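PDB 2ECE: 462aa long hypothetical selenium-binding protein from Sulfolobus tokodaii, which is of unknown function but belongs to the selenium-binding protein family, has a beta-propeller fold and may bind selenium. Local coordinates for residues K317-L322 with G365-R370; L217-L222 with P310-P315. All coordinates share one frame; numbering follows the deposited sequence.

Interaction 1: K317-L322 with G365-R370; sequences KAVPPL and GGIFHR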
ATOM      1  N   LYS A 317     -21.168  -7.197  18.002  1.00 42.81           N
ATOM      2  CA  LYS A 317     -21.925  -8.249  17.319  1.00 42.36           C
ATOM      3  C   LYS A 317     -22.041  -7.967  15.820  1.00 41.64           C
ATOM      4  O   LYS A 317     -23.068  -8.249  15.191  1.00 41.33           O
ATOM      5  CB  LYS A 317     -23.327  -8.399  17.933  1.00 43.69           C
ATOM      6  CG  LYS A 317     -23.328  -8.593  19.447  1.00 45.99           C
ATOM      7  CD  LYS A 317     -24.241  -9.734  19.903  1.00 49.55           C
ATOM      8  CE  LYS A 317     -23.540 -11.088  19.816  1.00 51.23           C
ATOM      9  NZ  LYS A 317     -24.362 -12.198  20.384  1.00 52.97           N
ATOM     10  N   ALA A 318     -20.973  -7.408  15.256  1.00 39.30           N
ATOM     11  CA  ALA A 318     -20.926  -7.092  13.836  1.00 36.57           C
ATOM     12  C   ALA A 318     -19.488  -7.210  13.337  1.00 34.66           C
ATOM     13  O   ALA A 318     -18.546  -7.235  14.128  1.00 33.65           O
ATOM     14  CB  ALA A 318     -21.452  -5.679  13.595  1.00 35.79           C
ATOM     15  N   VAL A 319     -19.332  -7.300  12.022  1.00 32.81           N
ATOM     16  CA  VAL A 319     -18.010  -7.395  11.412  1.00 31.58           C
ATOM     17  C   VAL A 319     -17.838  -6.158  10.546  1.00 30.31           C
ATOM     18  O   VAL A 319     -18.570  -5.964   9.573  1.00 32.00           O
ATOM     19  CB  VAL A 319     -17.880  -8.646  10.519  1.00 31.78           C
ATOM     20  CG1 VAL A 319     -16.470  -8.729   9.931  1.00 30.48           C
ATOM     21  CG2 VAL A 319     -18.196  -9.899  11.329  1.00 31.34           C
ATOM     22  N   PRO A 320     -16.883  -5.288  10.897  1.00 29.47           N
ATOM     23  CA  PRO A 320     -16.693  -4.088  10.084  1.00 27.84           C
ATOM     24  C   PRO A 320     -16.050  -4.527   8.777  1.00 26.14           C
ATOM     25  O   PRO A 320     -15.328  -5.527   8.746  1.00 25.77           O
ATOM     26  CB  PRO A 320     -15.748  -3.234  10.934  1.00 29.12           C
ATOM     27  CG  PRO A 320     -15.899  -3.813  12.342  1.00 29.41           C
ATOM     28  CD  PRO A 320     -15.981  -5.279  12.056  1.00 27.81           C
ATOM     29  N   PRO A 321     -16.327  -3.814   7.675  1.00 24.10           N
ATOM     30  CA  PRO A 321     -15.703  -4.233   6.424  1.00 23.17           C
ATOM     31  C   PRO A 321     -14.188  -4.068   6.507  1.00 21.66           C
ATOM     32  O   PRO A 321     -13.443  -4.878   5.962  1.00 21.19           O
ATOM     33  CB  PRO A 321     -16.342  -3.304   5.392  1.00 23.95           C
ATOM     34  CG  PRO A 321     -16.643  -2.069   6.196  1.00 24.66           C
ATOM     35  CD  PRO A 321     -17.216  -2.661   7.458  1.00 24.55           C
ATOM     36  N   LEU A 322     -13.752  -3.032   7.224  1.00 21.72           N
ATOM     37  CA  LEU A 322     -12.332  -2.722   7.386  1.00 21.45           C
ATOM     38  C   LEU A 322     -11.624  -2.657   6.041  1.00 21.37           C
ATOM     39  O   LEU A 322     -10.774  -3.497   5.729  1.00 20.93           O
ATOM     40  CB  LEU A 322     -11.635  -3.758   8.273  1.00 20.24           C
ATOM     41  CG  LEU A 322     -12.102  -3.875   9.728  1.00 19.79           C
ATOM     42  CD1 LEU A 322     -11.319  -4.989  10.423  1.00 18.96           C
ATOM     43  CD2 LEU A 322     -11.903  -2.545  10.441  1.00 18.16           C
ATOM     44  N   GLY A 365     -11.455 -15.687   2.716  1.00 27.59           N
ATOM     45  CA  GLY A 365     -11.291 -15.624   4.161  1.00 27.28           C
ATOM     46  C   GLY A 365     -12.298 -14.694   4.816  1.00 27.90           C
ATOM     47  O   GLY A 365     -13.486 -14.743   4.505  1.00 28.30           O
ATOM     48  N   GLY A 366     -11.829 -13.849   5.731  1.00 28.17           N
ATOM     49  CA  GLY A 366     -12.711 -12.902   6.392  1.00 28.64           C
ATOM     50  C   GLY A 366     -13.396 -13.420   7.644  1.00 30.63           C
ATOM     51  O   GLY A 366     -13.725 -14.604   7.749  1.00 30.86           O
ATOM     52  N   ILE A 367     -13.607 -12.529   8.605  1.00 30.47           N
ATOM     53  CA  ILE A 367     -14.279 -12.912   9.839  1.00 30.51           C
ATOM     54  C   ILE A 367     -15.738 -13.228   9.502  1.00 32.20           C
ATOM     55  O   ILE A 367     -16.359 -14.088  10.129  1.00 32.28           O
ATOM     56  CB  ILE A 367     -14.229 -11.774  10.877  1.00 30.15           C
ATOM     57  CG1 ILE A 367     -12.779 -11.493  11.276  1.00 28.76           C
ATOM     58  CG2 ILE A 367     -15.053 -12.146  12.097  1.00 28.92           C
ATOM     59  CD1 ILE A 367     -12.597 -10.210  12.063  1.00 28.64           C
ATOM     60  N   PHE A 368     -16.277 -12.539   8.498  1.00 31.94           N
ATOM     61  CA  PHE A 368     -17.662 -12.753   8.097  1.00 33.98           C
ATOM     62  C   PHE A 368     -17.857 -13.953   7.173  1.00 34.19           C
ATOM     63  O   PHE A 368     -18.625 -14.855   7.493  1.00 34.76           O
ATOM     64  CB  PHE A 368     -18.231 -11.503   7.421  1.00 34.28           C
ATOM     65  CG  PHE A 368     -19.701 -11.602   7.112  1.00 37.13           C
ATOM     66  CD1 PHE A 368     -20.646 -11.589   8.138  1.00 37.96           C
ATOM     67  CD2 PHE A 368     -20.143 -11.733   5.797  1.00 37.41           C
ATOM     68  CE1 PHE A 368     -22.008 -11.707   7.860  1.00 38.41           C
ATOM     69  CE2 PHE A 368     -21.505 -11.852   5.506  1.00 38.86           C
ATOM     70  CZ  PHE A 368     -22.438 -11.838   6.539  1.00 38.24           C
ATOM     71  N   HIS A 369     -17.161 -13.968   6.037  1.00 33.86           N
ATOM     72  CA  HIS A 369     -17.294 -15.059   5.066  1.00 33.66           C
ATOM     73  C   HIS A 369     -16.551 -16.356   5.397  1.00 34.31           C
ATOM     74  O   HIS A 369     -17.033 -17.440   5.070  1.00 31.82           O
ATOM     75  CB  HIS A 369     -16.827 -14.612   3.674  1.00 33.46           C
ATOM     76  CG  HIS A 369     -17.647 -13.516   3.068  1.00 35.03           C
ATOM     77  ND1 HIS A 369     -19.006 -13.621   2.869  1.00 34.95           N
ATOM     78  CD2 HIS A 369     -17.284 -12.312   2.565  1.00 35.11           C
ATOM     79  CE1 HIS A 369     -19.446 -12.529   2.268  1.00 35.48           C
ATOM     80  NE2 HIS A 369     -18.421 -11.719   2.072  1.00 34.15           N
ATOM     81  N   ARG A 370     -15.381 -16.253   6.025  1.00 34.31           N
ATOM     82  CA  ARG A 370     -14.589 -17.446   6.331  1.00 34.84           C
ATOM     83  C   ARG A 370     -14.491 -18.293   5.060  1.00 33.73           C
ATOM     84  O   ARG A 370     -14.476 -19.525   5.108  1.00 32.39           O
ATOM     85  CB  ARG A 370     -15.249 -18.266   7.444  1.00 37.73           C
ATOM     86  CG  ARG A 370     -14.526 -18.191   8.779  1.00 42.90           C
ATOM     87  CD  ARG A 370     -14.731 -16.844   9.451  1.00 46.22           C
ATOM     88  NE  ARG A 370     -13.817 -16.617  10.576  1.00 49.31           N
ATOM     89  CZ  ARG A 370     -12.529 -16.304  10.447  1.00 51.23           C
ATOM     90  NH1 ARG A 370     -11.994 -16.180   9.237  1.00 50.91           N
ATOM     91  NH2 ARG A 370     -11.777 -16.101  11.525  1.00 50.19           N
TER

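Interaction 2: L217-L222 with P310-P315; sequences LKLEHL and PEILKP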
ATOM      1  N   LEU A 217      -4.525  -2.266  18.290  1.00 30.90           N
ATOM      2  CA  LEU A 217      -5.605  -1.291  18.235  1.00 31.03           C
ATOM      3  C   LEU A 217      -6.328  -1.257  19.572  1.00 32.84           C
ATOM      4  O   LEU A 217      -6.789  -2.284  20.063  1.00 30.99           O
ATOM      5  CB  LEU A 217      -6.609  -1.673  17.148  1.00 30.92           C
ATOM      6  CG  LEU A 217      -7.502  -0.608  16.495  1.00 32.37           C
ATOM      7  CD1 LEU A 217      -8.836  -1.254  16.165  1.00 30.59           C
ATOM      8  CD2 LEU A 217      -7.705   0.596  17.398  1.00 32.76           C
ATOM      9  N   LYS A 218      -6.407  -0.074  20.165  1.00 34.08           N
ATOM     10  CA  LYS A 218      -7.105   0.097  21.425  1.00 35.26           C
ATOM     11  C   LYS A 218      -8.272   1.009  21.100  1.00 35.45           C
ATOM     12  O   LYS A 218      -8.094   2.204  20.874  1.00 35.36           O
ATOM     13  CB  LYS A 218      -6.182   0.729  22.469  1.00 35.30           C
ATOM     14  CG  LYS A 218      -5.167  -0.250  23.043  1.00 36.88           C
ATOM     15  CD  LYS A 218      -4.170   0.429  23.974  1.00 38.66           C
ATOM     16  CE  LYS A 218      -3.244  -0.595  24.624  1.00 39.63           C
ATOM     17  NZ  LYS A 218      -2.609  -1.496  23.615  1.00 39.14           N
ATOM     18  N   LEU A 219      -9.464   0.424  21.050  1.00 36.42           N
ATOM     19  CA  LEU A 219     -10.682   1.162  20.734  1.00 37.28           C
ATOM     20  C   LEU A 219     -10.833   2.498  21.457  1.00 37.03           C
ATOM     21  O   LEU A 219     -11.449   3.420  20.927  1.00 36.11           O
ATOM     22  CB  LEU A 219     -11.906   0.276  21.003  1.00 38.59           C
ATOM     23  CG  LEU A 219     -12.428  -0.554  19.822  1.00 40.81           C
ATOM     24  CD1 LEU A 219     -11.288  -0.947  18.895  1.00 39.56           C
ATOM     25  CD2 LEU A 219     -13.152  -1.785  20.351  1.00 41.78           C
ATOM     26  N   GLU A 220     -10.272   2.613  22.656  1.00 36.38           N
ATOM     27  CA  GLU A 220     -10.379   3.866  23.394  1.00 37.54           C
ATOM     28  C   GLU A 220      -9.481   4.945  22.788  1.00 37.86           C
ATOM     29  O   GLU A 220      -9.653   6.131  23.071  1.00 38.48           O
ATOM     30  CB  GLU A 220     -10.004   3.663  24.862  1.00 39.08           C
ATOM     31  CG  GLU A 220      -8.592   3.143  25.071  1.00 41.54           C
ATOM     32  CD  GLU A 220      -8.538   1.629  25.193  1.00 43.42           C
ATOM     33  OE1 GLU A 220      -9.316   0.944  24.492  1.00 41.98           O
ATOM     34  OE2 GLU A 220      -7.709   1.124  25.985  1.00 44.61           O
ATOM     35  N   HIS A 221      -8.531   4.528  21.954  1.00 37.06           N
ATOM     36  CA  HIS A 221      -7.596   5.445  21.296  1.00 36.93           C
ATOM     37  C   HIS A 221      -8.185   6.091  20.040  1.00 35.79           C
ATOM     38  O   HIS A 221      -7.764   7.175  19.634  1.00 34.20           O
ATOM     39  CB  HIS A 221      -6.326   4.709  20.857  1.00 38.71           C
ATOM     40  CG  HIS A 221      -5.393   4.345  21.971  1.00 41.61           C
ATOM     41  ND1 HIS A 221      -4.137   3.830  21.734  1.00 41.83           N
ATOM     42  CD2 HIS A 221      -5.531   4.404  23.317  1.00 42.19           C
ATOM     43  CE1 HIS A 221      -3.539   3.586  22.888  1.00 43.65           C
ATOM     44  NE2 HIS A 221      -4.363   3.925  23.862  1.00 42.46           N
ATOM     45  N   LEU A 222      -9.139   5.407  19.420  1.00 35.00           N
ATOM     46  CA  LEU A 222      -9.757   5.877  18.187  1.00 35.38           C
ATOM     47  C   LEU A 222     -10.138   7.349  18.090  1.00 35.76           C
ATOM     48  O   LEU A 222      -9.713   8.038  17.163  1.00 34.94           O
ATOM     49  CB  LEU A 222     -10.975   5.018  17.857  1.00 36.37           C
ATOM     50  CG  LEU A 222     -10.666   3.719  17.114  1.00 37.93           C
ATOM     51  CD1 LEU A 222     -11.927   2.884  16.977  1.00 37.36           C
ATOM     52  CD2 LEU A 222     -10.092   4.052  15.740  1.00 35.70           C
ATOM     53  N   PRO A 310     -13.904 -12.254  17.099  1.00 44.38           N
ATOM     54  CA  PRO A 310     -12.706 -12.109  17.932  1.00 43.62           C
ATOM     55  C   PRO A 310     -13.047 -11.169  19.088  1.00 42.85           C
ATOM     56  O   PRO A 310     -13.953 -10.343  18.968  1.00 42.64           O
ATOM     57  CB  PRO A 310     -11.684 -11.517  16.962  1.00 43.15           C
ATOM     58  CG  PRO A 310     -12.542 -10.710  16.034  1.00 43.00           C
ATOM     59  CD  PRO A 310     -13.696 -11.651  15.772  1.00 43.33           C
ATOM     60  N   GLU A 311     -12.323 -11.294  20.196  1.00 42.53           N
ATOM     61  CA  GLU A 311     -12.574 -10.484  21.392  1.00 42.79           C
ATOM     62  C   GLU A 311     -12.839  -8.995  21.146  1.00 41.54           C
ATOM     63  O   GLU A 311     -13.787  -8.434  21.695  1.00 41.05           O
ATOM     64  CB  GLU A 311     -11.407 -10.634  22.374  1.00 44.45           C
ATOM     65  CG  GLU A 311     -11.800 -10.488  23.841  1.00 47.88           C
ATOM     66  CD  GLU A 311     -12.771 -11.573  24.296  1.00 50.04           C
ATOM     67  OE1 GLU A 311     -12.470 -12.771  24.086  1.00 50.88           O
ATOM     68  OE2 GLU A 311     -13.831 -11.230  24.863  1.00 49.70           O
ATOM     69  N   ILE A 312     -12.013  -8.359  20.322  1.00 40.49           N
ATOM     70  CA  ILE A 312     -12.167  -6.935  20.048  1.00 38.22           C
ATOM     71  C   ILE A 312     -13.504  -6.570  19.392  1.00 38.83           C
ATOM     72  O   ILE A 312     -13.962  -5.432  19.505  1.00 38.89           O
ATOM     73  CB  ILE A 312     -10.991  -6.420  19.177  1.00 38.23           C
ATOM     74  CG1 ILE A 312     -10.991  -4.891  19.138  1.00 37.56           C
ATOM     75  CG2 ILE A 312     -11.081  -7.002  17.777  1.00 36.36           C
ATOM     76  CD1 ILE A 312      -9.679  -4.297  18.639  1.00 37.24           C
ATOM     77  N   LEU A 313     -14.134  -7.532  18.725  1.00 38.03           N
ATOM     78  CA  LEU A 313     -15.409  -7.281  18.057  1.00 38.77           C
ATOM     79  C   LEU A 313     -16.649  -7.815  18.778  1.00 39.95           C
ATOM     80  O   LEU A 313     -17.767  -7.460  18.421  1.00 39.02           O
ATOM     81  CB  LEU A 313     -15.393  -7.859  16.636  1.00 38.01           C
ATOM     82  CG  LEU A 313     -14.488  -7.201  15.588  1.00 37.60           C
ATOM     83  CD1 LEU A 313     -14.691  -7.878  14.243  1.00 38.36           C
ATOM     84  CD2 LEU A 313     -14.818  -5.722  15.482  1.00 37.04           C
ATOM     85  N   LYS A 314     -16.468  -8.663  19.785  1.00 41.64           N
ATOM     86  CA  LYS A 314     -17.618  -9.225  20.493  1.00 43.42           C
ATOM     87  C   LYS A 314     -18.710  -8.226  20.920  1.00 44.21           C
ATOM     88  O   LYS A 314     -19.899  -8.476  20.711  1.00 44.59           O
ATOM     89  CB  LYS A 314     -17.152 -10.028  21.716  1.00 44.33           C
ATOM     90  CG  LYS A 314     -16.387 -11.305  21.373  1.00 45.85           C
ATOM     91  CD  LYS A 314     -16.095 -12.138  22.618  1.00 46.33           C
ATOM     92  CE  LYS A 314     -15.166 -13.310  22.310  1.00 46.80           C
ATOM     93  NZ  LYS A 314     -15.746 -14.261  21.319  1.00 46.59           N
ATOM     94  N   PRO A 315     -18.324  -7.079  21.510  1.00 44.68           N
ATOM     95  CA  PRO A 315     -19.293  -6.071  21.957  1.00 44.56           C
ATOM     96  C   PRO A 315     -20.246  -5.532  20.893  1.00 45.26           C
ATOM     97  O   PRO A 315     -21.402  -5.216  21.186  1.00 45.94           O
ATOM     98  CB  PRO A 315     -18.401  -4.968  22.525  1.00 45.16           C
ATOM     99  CG  PRO A 315     -17.223  -5.733  23.038  1.00 45.35           C
ATOM    100  CD  PRO A 315     -16.960  -6.685  21.900  1.00 45.27           C
TER

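Interaction 1: K317-L322 with G365-R370
Val319 meets Ile367 and Phe368 with both of its methyl groups, and the contact is made by apolar side chains, with no hydrogen bond across it. CG1 of Val319 rests 3.9 Å from CB of Ile367 and 4.1 Å from CB of Phe368, at the point where one residue passes to the next along the 365-370 loop. The other methyl meets the same two residues: Val319 CG2 lies 3.9 Å from CG2 of Ile367 and also comes up to the edge of the Phe368 ring, near its plane. With CG1 anti to the backbone N (chi1 -178°), both prongs of the valine are turned onto the loop. Tyr410 touches Ile367 from outside the pair, and Glu303 touches Phe368.

Within the loop, Ile367 CA lies over one face of the Arg370 guanidinium, toward its rim, and Phe368 CD2 lies over one face of the His369 ring, again toward the rim.

Hydrogen bonding stays within each partner's own surroundings. Gly366 O takes the backbone N of Arg370 at 2.9 Å, closing the loop on itself, while NH1 of the same arginine adds a weak bond to Gly366 O at 2.8 Å. His369 NE2 is hydrogen-bonded to Glu344 OE2. Val319 pairs with Glu303 through the backbone, which fixes the short strand 318-319 to the edge of its propeller sheet. Between the segments, the contact rests on the fit of three side chains, two of them buried.

Interaction 2: L217-L222 with P310-P315
Ile312 reaches across to Leu219 and Leu217 with the outer end of its longer branch. Ile312 CD1 is 3.7 Å from Leu219 CD1 and 4.0 Å from Leu217 CD1, so one methyl serves both leucines. The two meet it differently: Leu217 crosses the isoleucine at about a right angle, Leu219 at a slant. Both methyls of Leu219 also approach the branch further back from one side, CD1 and CD2 each 4.0 Å from Ile312 CG1. An extended isoleucine (chi1 -168°, chi2 164°) carries CD1 that far from its own backbone.

A carbonyl oxygen from each segment adds a van der Waals contact: Leu217 O is 3.8 Å from Ile312 CD1, and Ile312 O is 3.8 Å from Leu219 CD2. In the beta-propeller these are both connecting loops, 217-222 lying between strands 201-204 and 229-234 of one four-stranded sheet, and 310-315 leading from strand 291-304 to strand 318-319 of the next. Helix 403-409 packs against the pair, with Phe409 touching both Leu217 and Ile312.

Backbone hydrogen bonds shape each loop separately. His221 N bonds to Lys218 O at 2.6 Å, and Leu313 N to Pro310 O at 2.8 Å. Gln408 OE1, from that same helix, accepts the backbone N of Leu217.

In the fold
Interaction 2 is complete in sequence before interaction 1 begins; their centres lie about 14 Å apart, on the same side of the chain's centre. Segments 310-315 and 317-322 follow one another after strand 291-304, and Leu313 ties the two contacts together: Leu313 CD1 packs 3.6 Å from Pro320 CD and 3.8 Å from Ile367 CD1. Pro310 CD likewise touches Ile367 CG2. The connection from 310 to 322 therefore faces loop 217-222 of the preceding sheet through Ile312, and loop 365-370, which follows strand 357-363 of the succeeding sheet, through Val319. Together the two contacts join neighbouring parts of three consecutive propeller sheets through apolar side chains.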